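Aminotransferase (Bacillus subtilis, PDB 6L1O) is a pyridoxal-phosphate-dependent aminotransferase that takes part in making the dipeptide antibiotic bacilysin. Local coordinates at residues A81-K84 and T90-P93; S220-E225 and G231-S236; L313-E318 and R364-S369. One frame throughout, in Å; residues are numbered along the deposited sequence.

Contact 1 (A81-K84 and T90-P93); sequences AFYK and TINP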
# COMPACT_ATOMS: atom_id res chain seq x y z
N ALA B 81 -6.55 9.27 -21.43
CA ALA B 81 -6.63 10.57 -22.10
C ALA B 81 -5.28 11.31 -21.94
O ALA B 81 -4.78 11.89 -22.87
CB ALA B 81 -7.75 11.40 -21.53
N PHE B 82 -4.66 11.15 -20.80
CA PHE B 82 -3.38 11.78 -20.53
C PHE B 82 -2.26 11.21 -21.42
O PHE B 82 -1.47 11.97 -22.02
CB PHE B 82 -3.02 11.60 -19.05
CG PHE B 82 -1.74 12.24 -18.65
CD1 PHE B 82 -1.70 13.60 -18.33
CD2 PHE B 82 -0.57 11.49 -18.54
CE1 PHE B 82 -0.52 14.19 -17.93
CE2 PHE B 82 0.64 12.10 -18.11
CZ PHE B 82 0.65 13.44 -17.80
N TYR B 83 -2.21 9.89 -21.54
CA TYR B 83 -1.18 9.27 -22.35
C TYR B 83 -1.32 9.59 -23.84
O TYR B 83 -0.35 9.65 -24.57
CB TYR B 83 -1.12 7.74 -22.12
CG TYR B 83 0.09 7.42 -21.28
CD1 TYR B 83 1.22 6.87 -21.85
CD2 TYR B 83 0.12 7.75 -19.94
CE1 TYR B 83 2.33 6.60 -21.11
CE2 TYR B 83 1.28 7.50 -19.17
CZ TYR B 83 2.37 6.92 -19.77
OH TYR B 83 3.48 6.67 -19.00
N LYS B 84 -2.55 9.80 -24.26
CA LYS B 84 -2.83 10.21 -25.63
C LYS B 84 -2.39 11.66 -25.87
O LYS B 84 -1.68 11.92 -26.84
CB LYS B 84 -4.30 10.05 -25.94
CG LYS B 84 -4.64 10.09 -27.43
CD LYS B 84 -3.73 9.11 -28.20
CE LYS B 84 -4.38 8.53 -29.46
NZ LYS B 84 -5.10 9.56 -30.27
N THR B 90 -1.95 5.16 -27.40
CA THR B 90 -3.26 4.60 -27.20
C THR B 90 -3.25 3.56 -26.09
O THR B 90 -2.56 2.55 -26.20
CB THR B 90 -3.81 3.92 -28.49
OG1 THR B 90 -4.06 4.93 -29.46
CG2 THR B 90 -5.15 3.21 -28.18
N ILE B 91 -4.05 3.81 -25.06
CA ILE B 91 -4.16 2.91 -23.90
C ILE B 91 -5.63 2.52 -23.70
O ILE B 91 -6.48 3.38 -23.65
CB ILE B 91 -3.65 3.59 -22.61
CG1 ILE B 91 -2.15 3.94 -22.69
CG2 ILE B 91 -3.94 2.73 -21.40
CD1 ILE B 91 -1.21 2.77 -22.79
N ASN B 92 -5.91 1.22 -23.59
CA ASN B 92 -7.23 0.75 -23.19
C ASN B 92 -7.44 0.93 -21.68
O ASN B 92 -6.84 0.23 -20.91
CB ASN B 92 -7.42 -0.73 -23.54
CG ASN B 92 -8.88 -1.17 -23.39
OD1 ASN B 92 -9.65 -0.61 -22.59
ND2 ASN B 92 -9.27 -2.19 -24.16
N PRO B 93 -8.32 1.87 -21.26
CA PRO B 93 -8.40 2.11 -19.81
C PRO B 93 -8.89 0.92 -19.01
O PRO B 93 -8.61 0.82 -17.82
CB PRO B 93 -9.37 3.30 -19.70
CG PRO B 93 -10.10 3.37 -21.00
CD PRO B 93 -9.15 2.83 -22.02

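Contact 2 (S220-E225 and G231-S236); sequences SFLEAE and GAELYS. With PLP (pyridoxal-5'-phosphate), chain E.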
# COMPACT_ATOMS: atom_id res chain seq x y z
N SER B 220 7.71 8.41 -24.15
CA SER B 220 7.31 7.25 -23.35
C SER B 220 7.89 5.97 -23.99
O SER B 220 7.92 5.81 -25.23
CB SER B 220 5.80 7.16 -23.25
OG SER B 220 5.36 5.80 -22.96
N PHE B 221 8.31 5.03 -23.16
CA PHE B 221 8.65 3.67 -23.62
C PHE B 221 7.55 3.10 -24.52
O PHE B 221 7.81 2.39 -25.53
CB PHE B 221 8.89 2.79 -22.37
CG PHE B 221 8.96 1.30 -22.65
CD1 PHE B 221 9.93 0.77 -23.49
CD2 PHE B 221 8.07 0.43 -22.03
CE1 PHE B 221 9.99 -0.60 -23.74
CE2 PHE B 221 8.13 -0.93 -22.26
CZ PHE B 221 9.07 -1.44 -23.14
N LEU B 222 6.30 3.39 -24.19
CA LEU B 222 5.17 2.84 -24.91
C LEU B 222 4.98 3.40 -26.32
O LEU B 222 4.09 2.97 -27.02
CB LEU B 222 3.88 3.00 -24.10
CG LEU B 222 3.87 2.30 -22.74
CD1 LEU B 222 2.53 2.56 -22.11
CD2 LEU B 222 4.11 0.79 -22.86
N GLU B 223 5.78 4.39 -26.71
CA GLU B 223 5.89 4.81 -28.09
C GLU B 223 6.60 3.79 -28.99
O GLU B 223 6.35 3.73 -30.17
CB GLU B 223 6.55 6.18 -28.19
CG GLU B 223 5.59 7.29 -27.77
CD GLU B 223 6.23 8.66 -27.75
OE1 GLU B 223 6.83 9.02 -28.79
OE2 GLU B 223 6.13 9.39 -26.71
N ALA B 224 7.48 2.98 -28.43
CA ALA B 224 8.21 1.98 -29.19
C ALA B 224 7.33 0.84 -29.66
O ALA B 224 6.44 0.41 -28.93
CB ALA B 224 9.35 1.43 -28.36
N GLU B 225 7.54 0.38 -30.89
CA GLU B 225 6.91 -0.84 -31.40
C GLU B 225 7.28 -2.01 -30.49
O GLU B 225 8.44 -2.17 -30.10
CB GLU B 225 7.39 -1.15 -32.84
N GLY B 231 6.25 -5.25 -21.98
CA GLY B 231 6.41 -4.54 -20.71
C GLY B 231 5.34 -3.56 -20.33
O GLY B 231 4.24 -3.62 -20.78
N ALA B 232 5.72 -2.69 -19.42
CA ALA B 232 4.79 -1.71 -18.85
C ALA B 232 5.61 -0.53 -18.38
O ALA B 232 6.84 -0.66 -18.19
CB ALA B 232 4.04 -2.30 -17.67
N GLU B 233 4.94 0.60 -18.22
CA GLU B 233 5.61 1.83 -17.79
C GLU B 233 4.96 2.27 -16.47
O GLU B 233 3.74 2.25 -16.35
CB GLU B 233 5.48 2.88 -18.86
CG GLU B 233 6.08 4.23 -18.53
CD GLU B 233 6.30 5.04 -19.80
OE1 GLU B 233 7.45 5.05 -20.33
OE2 GLU B 233 5.31 5.62 -20.25
N LEU B 234 5.80 2.63 -15.51
CA LEU B 234 5.40 3.11 -14.23
C LEU B 234 5.46 4.64 -14.23
O LEU B 234 6.54 5.21 -14.44
CB LEU B 234 6.29 2.54 -13.13
CG LEU B 234 5.95 2.90 -11.67
CD1 LEU B 234 4.64 2.31 -11.23
CD2 LEU B 234 7.03 2.46 -10.73
N TYR B 235 4.33 5.26 -13.98
CA TYR B 235 4.17 6.71 -13.95
C TYR B 235 3.79 7.14 -12.53
O TYR B 235 2.83 6.62 -11.98
CB TYR B 235 3.09 7.17 -14.94
CG TYR B 235 3.14 8.69 -15.19
CD1 TYR B 235 3.91 9.23 -16.22
CD2 TYR B 235 2.60 9.57 -14.27
CE1 TYR B 235 4.01 10.61 -16.41
CE2 TYR B 235 2.72 10.94 -14.43
CZ TYR B 235 3.43 11.46 -15.53
OH TYR B 235 3.55 12.85 -15.65
N SER B 236 4.54 8.07 -11.95
CA SER B 236 4.24 8.63 -10.61
C SER B 236 3.67 10.06 -10.63
O SER B 236 4.05 10.89 -11.45
CB SER B 236 5.51 8.60 -9.76
OG SER B 236 5.26 9.14 -8.46
N1 PLP E . 11.53 6.10 -9.59
C2 PLP E . 12.58 6.92 -9.42
C2A PLP E . 13.90 6.64 -10.09
C3 PLP E . 12.51 8.02 -8.50
O3 PLP E . 13.53 8.85 -8.24
C4 PLP E . 11.24 8.25 -7.90
C4A PLP E . 11.30 9.15 -6.70
C5 PLP E . 10.13 7.33 -8.15
C6 PLP E . 10.34 6.29 -9.04
C5A PLP E . 8.76 7.55 -7.60
O4P PLP E . 8.62 7.49 -6.25
P PLP E . 7.12 7.48 -5.59
O1P PLP E . 7.11 6.28 -4.72
O2P PLP E . 6.05 7.52 -6.66
O3P PLP E . 7.07 8.76 -4.80

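Contact 3 (L313-E318 and R364-S369); sequences LGWKME and RHVRIS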
# COMPACT_ATOMS: atom_id res chain seq x y z
N LEU B 313 33.61 28.05 -7.37
CA LEU B 313 34.36 26.88 -6.84
C LEU B 313 35.34 26.34 -7.84
O LEU B 313 36.22 25.55 -7.47
CB LEU B 313 33.40 25.77 -6.44
CG LEU B 313 32.31 26.11 -5.46
CD1 LEU B 313 31.34 24.94 -5.30
CD2 LEU B 313 32.89 26.52 -4.12
N GLY B 314 35.18 26.71 -9.12
CA GLY B 314 35.91 26.00 -10.18
C GLY B 314 35.42 24.57 -10.39
O GLY B 314 36.15 23.72 -10.90
N TRP B 315 34.16 24.30 -9.99
CA TRP B 315 33.55 22.95 -10.10
C TRP B 315 32.68 22.85 -11.36
O TRP B 315 31.54 23.30 -11.36
CB TRP B 315 32.72 22.64 -8.86
CG TRP B 315 32.35 21.19 -8.66
CD1 TRP B 315 32.72 20.13 -9.45
CD2 TRP B 315 31.62 20.64 -7.59
NE1 TRP B 315 32.23 18.95 -8.93
CE2 TRP B 315 31.56 19.24 -7.78
CE3 TRP B 315 30.98 21.19 -6.46
CZ2 TRP B 315 30.89 18.40 -6.92
CZ3 TRP B 315 30.29 20.33 -5.59
CH2 TRP B 315 30.27 18.96 -5.83
N LYS B 316 33.23 22.28 -12.43
CA LYS B 316 32.52 22.23 -13.69
C LYS B 316 31.59 21.00 -13.67
O LYS B 316 32.02 19.91 -13.30
CB LYS B 316 33.50 22.17 -14.90
N MET B 317 30.33 21.19 -14.03
CA MET B 317 29.30 20.12 -14.01
C MET B 317 28.61 20.13 -15.34
O MET B 317 28.32 21.18 -15.89
CB MET B 317 28.26 20.38 -12.91
CG MET B 317 28.79 20.44 -11.50
SD MET B 317 27.59 21.15 -10.34
CE MET B 317 28.46 21.01 -8.80
N GLU B 318 28.34 18.95 -15.88
CA GLU B 318 27.52 18.82 -17.06
C GLU B 318 26.09 19.16 -16.67
O GLU B 318 25.66 18.80 -15.60
CB GLU B 318 27.57 17.37 -17.60
CG GLU B 318 27.39 17.28 -19.10
CD GLU B 318 28.66 17.69 -19.82
OE1 GLU B 318 29.70 17.04 -19.59
OE2 GLU B 318 28.63 18.66 -20.60
N ARG B 364 32.61 7.76 -8.20
CA ARG B 364 33.32 9.02 -8.35
C ARG B 364 32.41 10.23 -8.67
O ARG B 364 32.86 11.25 -9.18
CB ARG B 364 34.42 8.86 -9.42
CG ARG B 364 35.50 7.85 -9.01
CD ARG B 364 36.85 8.16 -9.62
NE ARG B 364 37.31 9.50 -9.24
CZ ARG B 364 37.82 9.84 -8.05
NH1 ARG B 364 37.98 8.94 -7.09
NH2 ARG B 364 38.16 11.09 -7.81
N HIS B 365 31.13 10.11 -8.38
CA HIS B 365 30.18 11.23 -8.55
C HIS B 365 29.36 11.40 -7.30
O HIS B 365 29.29 10.52 -6.44
CB HIS B 365 29.22 10.97 -9.71
CG HIS B 365 29.85 11.05 -11.05
ND1 HIS B 365 30.62 10.03 -11.57
CD2 HIS B 365 29.82 12.02 -11.99
CE1 HIS B 365 31.06 10.38 -12.76
NE2 HIS B 365 30.56 11.56 -13.05
N VAL B 366 28.71 12.56 -7.21
CA VAL B 366 27.69 12.80 -6.22
C VAL B 366 26.44 13.27 -6.99
O VAL B 366 26.55 13.90 -8.07
CB VAL B 366 28.09 13.77 -5.11
CG1 VAL B 366 29.15 13.18 -4.22
CG2 VAL B 366 28.55 15.13 -5.67
N ARG B 367 25.26 12.99 -6.44
CA ARG B 367 23.99 13.50 -6.99
C ARG B 367 23.53 14.72 -6.18
O ARG B 367 23.51 14.69 -4.95
CB ARG B 367 22.90 12.44 -6.94
CG ARG B 367 21.69 12.81 -7.80
CD ARG B 367 20.49 11.93 -7.48
NE ARG B 367 20.03 12.16 -6.15
CZ ARG B 367 18.99 11.59 -5.56
NH1 ARG B 367 18.27 10.68 -6.21
NH2 ARG B 367 18.67 11.95 -4.32
N ILE B 368 23.15 15.77 -6.88
CA ILE B 368 22.84 17.04 -6.23
C ILE B 368 21.48 17.49 -6.75
O ILE B 368 21.27 17.53 -7.94
CB ILE B 368 23.90 18.14 -6.55
CG1 ILE B 368 25.33 17.67 -6.24
CG2 ILE B 368 23.62 19.44 -5.79
CD1 ILE B 368 26.39 18.75 -6.51
N SER B 369 20.54 17.71 -5.85
CA SER B 369 19.16 17.90 -6.36
C SER B 369 18.80 19.35 -6.32
O SER B 369 19.17 20.07 -5.38
CB SER B 369 18.15 17.09 -5.57
OG SER B 369 18.40 17.29 -4.22

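Contact 1 (A81-K84 and T90-P93)
Tyr83 and Ile91 form the packed half of this contact, while Lys84 and Thr90 meet on the solvent side. Helix 73-87 runs through 81-84, and the irregular chain at 90-93 turns back beside it soon after the helix ends. Only 142 Å² is buried between the two pieces, and no hydrogen bond joins them. On the buried side, the root of Tyr83 does the touching: its CB meets CG1 of Ile91 at 4.0 Å, methylene against methylene. The isoleucine branch approaches the phenol ring obliquely. With chi1 at -105°, well away from a staggered value, Tyr83 swings its ring onward past Ile91. Its OH reaches Glu233 instead, with which it probably makes a hydrogen bond. Ile91 keeps CG1 beside its backbone N (chi1 -63°), which aims this branch at the helix, while CD1 bends off and stays 5.0 Å from Tyr83 CB.

The outer side is looser. Lys84 and Thr90 lie side by side and point the same way, their CA atoms 5.8 Å apart. The lysine chain, bent at chi2 and again at chi4, brings CE to 3.6 Å from Thr90 OG1. Its charged NZ remains 4.8 Å from that same OG1, so the touch is between a methylene and the hydroxyl oxygen, with no polar bond between the two residues. Both are exposed to solvent.

The contact is thus a connection between a helix and the loop that follows it, which leads to strand 97-100 at the border of the large sheet. A backbone hydrogen bond between Tyr83 and Val89 helps close the turn. Strand 249-253 packs against the buried pair, Val252 touching both Tyr83 and Ile91, and the loop residue Leu222 also packs against Ile91.

Contact 2 (S220-E225 and G231-S236)
Glu233 sends CG anti to its backbone N (chi1 178°) and continues extended, which carries its carboxylate from strand 231-236 across to the turn at Ser220 and Phe221. The Ser220 hydroxyl is turned away from its own N (chi1 157°), to where it can serve both this carboxylate and its own turn. OG donates to Glu233 OE2 at 2.7 Å, and the backbone N of Phe221 donates to Glu233 OE1 at 3.0 Å. The N-H...O angle of the latter is 142°, a clearly bent bond. Each oxygen is met on its syn side, with the donor tilted somewhat out of the carboxylate plane, so two adjacent residues hold both carboxylate oxygens. Ser220 OG also accepts from Leu222 N at 2.9 Å, an ST turn, so the same oxygen accepts from its own turn and donates to the glutamate. OE1 is also hydrogen-bonded to His205 ND1, and OE2 probably to Tyr83 OH. The two donors from the turn would favour a charged carboxylate.

Strand 231-236 belongs to the mixed seven-stranded sheet of the large domain of fold type I aminotransferases, between parallel strand 202-206 and antiparallel strand 249-253. The turn at 220-225, with its short 3-10 segment, lies against the start of this strand. There the Phe221 ring presents its edge to the backbone, CE2 standing 4.1 Å from Ala232 N, and Leu222 CG rests 4.2 Å from Glu233 CB.

At its other end the strand reaches the cofactor. Ser236 OG donates to O2P of the pyridoxal phosphate over a short 2.5 Å and caps Ser238 N at the start of helix 237-240. Ser238, Arg247 and the backbone N of Gly103 also bind the cofactor by hydrogen bonds.

Contact 3 (L313-E318 and R364-S369)
In the small, C-terminal domain of this fold type I aminotransferase, a three-stranded antiparallel sheet packs against helices, and here Trp315 and Met317 settle on Val366 and Ile368 of its central strand, 365-369. The two former residues lie in the irregular chain that leaves helix 289-313 at Gly314 and leads to strand 325-329, an outer strand of the same sheet. The contact is small, 112 Å², and wholly apolar, with no hydrogen bond across it.

With chi1 at -164° the indole of Trp315 swings away from its own N, and the six-membered ring extends to the strand. Val366 CG2 lies at the indole edge, near the ring plane, 4.2 Å from CH2. The ring is held in place by more than the strand: its NE1 donates to the carbonyl O of Glu329, Phe391 stacks on it, and the methyl CE of Met317 sits over its centre, 3.3 Å above the plane. Phe305 of helix 289-313 touches both Met317 and Ile368, so this helix borders the cluster. Arg367, between the two contact residues of the strand, instead bonds through NH1 to OD1 of Asn178, which belongs to the cofactor pocket.

Ile368 points against the tryptophan and lies roughly perpendicular to the methionine. Its extended chain (chi2 -178°) sets CD1 obliquely to the indole, 3.9 Å from Trp315 CH2 and 3.8 Å from Met317 CE, so a single methyl group bridges both side chains.

Along the chain the three contacts follow in series, each closing before the next opens. Contacts 1 and 2 are neighbours, with centres 11 Å apart. They touch where the Tyr83 ring of helix 73-87 reaches strand 231-236 and the turn at 220-225, and where Phe82 meets the Tyr235 ring edge-to-face. Both thus belong to the large domain, around one side of its seven-stranded sheet. Contact 3 stands apart on the three-stranded sheet, its centre 30 Å from that of contact 2 and 38 Å from that of contact 1, across the chain's centre. The cofactor pocket relates the two regions: strand 231-236 ends at it, and Arg367, bonded to Asn178, ties the strand of contact 3 to it.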